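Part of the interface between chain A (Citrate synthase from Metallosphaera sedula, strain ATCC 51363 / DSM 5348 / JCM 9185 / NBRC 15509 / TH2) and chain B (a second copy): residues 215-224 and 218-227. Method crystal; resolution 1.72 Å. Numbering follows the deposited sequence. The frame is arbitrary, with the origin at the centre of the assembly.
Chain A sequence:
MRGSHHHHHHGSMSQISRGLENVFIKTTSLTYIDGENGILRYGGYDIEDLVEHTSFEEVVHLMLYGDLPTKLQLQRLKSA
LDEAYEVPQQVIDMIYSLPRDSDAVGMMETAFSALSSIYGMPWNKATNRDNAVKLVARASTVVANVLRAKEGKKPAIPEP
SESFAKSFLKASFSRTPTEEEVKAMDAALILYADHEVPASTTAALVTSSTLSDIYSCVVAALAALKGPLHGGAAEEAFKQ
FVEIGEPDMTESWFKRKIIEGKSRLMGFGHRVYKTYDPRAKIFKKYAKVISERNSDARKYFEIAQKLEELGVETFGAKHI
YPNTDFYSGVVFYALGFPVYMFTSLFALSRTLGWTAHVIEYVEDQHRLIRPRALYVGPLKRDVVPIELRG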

# COMPACT_ATOMS: atom_id res chain seq x y z
N TYR A 215 8.02 -1.32 6.89
CA TYR A 215 6.84 -0.66 7.32
C TYR A 215 5.87 -0.32 6.15
O TYR A 215 4.65 -0.51 6.30
CB TYR A 215 7.16 0.62 8.08
CG TYR A 215 7.76 0.35 9.46
CD1 TYR A 215 9.11 0.16 9.61
CD2 TYR A 215 6.98 0.28 10.61
CE1 TYR A 215 9.70 -0.11 10.86
CE2 TYR A 215 7.55 0.08 11.85
CZ TYR A 215 8.91 -0.16 11.98
OH TYR A 215 9.49 -0.42 13.25
N SER A 216 6.43 0.10 5.01
CA SER A 216 5.65 0.41 3.81
C SER A 216 5.08 -0.87 3.19
O SER A 216 4.00 -0.80 2.63
CB SER A 216 6.43 1.23 2.77
OG SER A 216 6.29 2.60 3.16
N CYS A 217 5.79 -1.99 3.32
CA CYS A 217 5.21 -3.28 2.95
C CYS A 217 3.94 -3.56 3.75
O CYS A 217 2.92 -3.95 3.17
CB CYS A 217 6.24 -4.41 3.06
SG CYS A 217 7.66 -4.17 1.98
N VAL A 218 3.98 -3.34 5.06
CA VAL A 218 2.77 -3.46 5.89
C VAL A 218 1.70 -2.43 5.51
O VAL A 218 0.51 -2.75 5.53
CB VAL A 218 3.12 -3.47 7.40
CG1 VAL A 218 1.88 -3.49 8.25
CG2 VAL A 218 3.95 -4.70 7.65
N VAL A 219 2.06 -1.20 5.19
CA VAL A 219 1.08 -0.20 4.71
C VAL A 219 0.30 -0.75 3.52
O VAL A 219 -0.95 -0.67 3.50
CB VAL A 219 1.74 1.15 4.35
CG1 VAL A 219 0.81 2.10 3.64
CG2 VAL A 219 2.24 1.75 5.59
N ALA A 220 1.01 -1.32 2.56
CA ALA A 220 0.33 -1.85 1.39
C ALA A 220 -0.61 -3.05 1.74
O ALA A 220 -1.73 -3.19 1.21
CB ALA A 220 1.34 -2.28 0.36
N ALA A 221 -0.14 -3.90 2.62
CA ALA A 221 -0.96 -4.98 3.13
C ALA A 221 -2.23 -4.52 3.76
O ALA A 221 -3.33 -5.04 3.46
CB ALA A 221 -0.15 -5.88 4.07
N LEU A 222 -2.12 -3.48 4.61
CA LEU A 222 -3.29 -2.90 5.21
C LEU A 222 -4.24 -2.19 4.28
O LEU A 222 -5.46 -2.28 4.45
CB LEU A 222 -2.87 -1.95 6.31
CG LEU A 222 -2.16 -2.59 7.53
CD1 LEU A 222 -1.47 -1.46 8.27
CD2 LEU A 222 -3.10 -3.33 8.48
N ALA A 223 -3.69 -1.54 3.26
CA ALA A 223 -4.49 -0.96 2.18
C ALA A 223 -5.35 -2.02 1.50
O ALA A 223 -6.54 -1.81 1.26
CB ALA A 223 -3.60 -0.28 1.12
N ALA A 224 -4.78 -3.17 1.21
CA ALA A 224 -5.55 -4.26 0.64
C ALA A 224 -6.56 -4.91 1.62
O ALA A 224 -7.72 -5.19 1.26
CB ALA A 224 -4.60 -5.34 0.12
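Chain B 218-227: VVAALAALKG

Chain B packs against the A:Tyr215–A:Ala224 helix as a second helix running nearly antiparallel to it: the N-to-C directions differ by 161° (signed crossing angle -161°), and the axes approach to 8.6 Å. Small side chains permit this spacing; the CA atoms of A:Ala220 and B:Ala220 are 4.6 Å apart. B:Val218 opens the stretch out of reach of this chain A segment, its carbonyl O accepting a helical hydrogen bond from B:Leu222 N (2.9 Å). B:Val219, chi1 t, points toward chain A and meets its own copy, B:Val219 CG1 lying 3.4 Å from A:Val219 CG1, a tight apolar contact. B:Ala220 projects sideways, yet its CB reaches both A:Ala220 CB and A:Ala223 CB, each at 4.3 Å. B:Ala221 turns away and B:Leu222 is out of reach of this segment. One turn after B:Val219, B:Ala223 again points toward chain A: its CB sits 3.6 Å from A:Ser216 O, 4.1 Å from A:Ser216 CB and 4.3 Å from A:Ala220 CB. B:Ala224 and B:Leu225 make no contact with this segment. B:Lys226, extended with all four chi angles t, lays its CD 3.9 Å from A:Ser216 OG. B:Gly227, with psi 139°, leaves helical conformation. No hydrogen bond crosses between the stretches, which together bury 292 Å².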

# COMPACT_ATOMS: atom_id res chain seq x y z
N VAL B 218 -4.06 4.24 -4.27
CA VAL B 218 -2.93 5.17 -4.37
C VAL B 218 -1.94 5.01 -3.20
O VAL B 218 -0.74 5.12 -3.41
CB VAL B 218 -3.41 6.63 -4.59
CG1 VAL B 218 -2.27 7.59 -4.59
CG2 VAL B 218 -4.14 6.65 -5.90
N VAL B 219 -2.39 4.79 -1.98
CA VAL B 219 -1.49 4.53 -0.85
C VAL B 219 -0.54 3.37 -1.18
O VAL B 219 0.69 3.48 -0.99
CB VAL B 219 -2.24 4.25 0.47
CG1 VAL B 219 -1.35 3.74 1.57
CG2 VAL B 219 -2.92 5.49 0.87
N ALA B 220 -1.10 2.28 -1.69
CA ALA B 220 -0.27 1.14 -2.03
C ALA B 220 0.76 1.46 -3.16
O ALA B 220 1.93 1.03 -3.13
CB ALA B 220 -1.12 -0.02 -2.42
N ALA B 221 0.30 2.19 -4.15
CA ALA B 221 1.17 2.66 -5.20
C ALA B 221 2.32 3.46 -4.70
O ALA B 221 3.50 3.22 -5.08
CB ALA B 221 0.38 3.41 -6.28
N LEU B 222 2.03 4.40 -3.79
CA LEU B 222 3.08 5.18 -3.18
C LEU B 222 4.03 4.43 -2.28
O LEU B 222 5.23 4.72 -2.27
CB LEU B 222 2.46 6.33 -2.40
CG LEU B 222 1.71 7.40 -3.24
CD1 LEU B 222 0.84 8.18 -2.28
CD2 LEU B 222 2.63 8.34 -4.00
N ALA B 223 3.51 3.44 -1.56
CA ALA B 223 4.34 2.51 -0.79
C ALA B 223 5.37 1.82 -1.68
O ALA B 223 6.54 1.73 -1.33
CB ALA B 223 3.49 1.45 -0.07
N ALA B 224 4.95 1.35 -2.83
CA ALA B 224 5.88 0.75 -3.78
C ALA B 224 6.85 1.75 -4.44
O ALA B 224 8.06 1.48 -4.57
CB ALA B 224 5.09 0.02 -4.87
N LEU B 225 6.38 2.95 -4.74
CA LEU B 225 7.18 4.01 -5.34
C LEU B 225 8.28 4.48 -4.38
O LEU B 225 9.32 4.97 -4.81
CB LEU B 225 6.23 5.16 -5.69
CG LEU B 225 6.92 6.31 -6.43
CD1 LEU B 225 7.56 5.88 -7.76
CD2 LEU B 225 5.99 7.45 -6.69
N LYS B 226 8.09 4.34 -3.07
CA LYS B 226 9.08 4.75 -2.13
C LYS B 226 10.37 3.90 -2.27
O LYS B 226 11.47 4.40 -1.92
CB LYS B 226 8.53 4.68 -0.70
CG LYS B 226 9.29 5.51 0.26
CD LYS B 226 8.61 5.36 1.63
CE LYS B 226 9.61 5.67 2.70
NZ LYS B 226 9.04 5.36 4.02
N GLY B 227 10.27 2.67 -2.81
CA GLY B 227 11.38 1.76 -2.90
C GLY B 227 12.42 2.23 -3.92
O GLY B 227 12.06 2.64 -5.04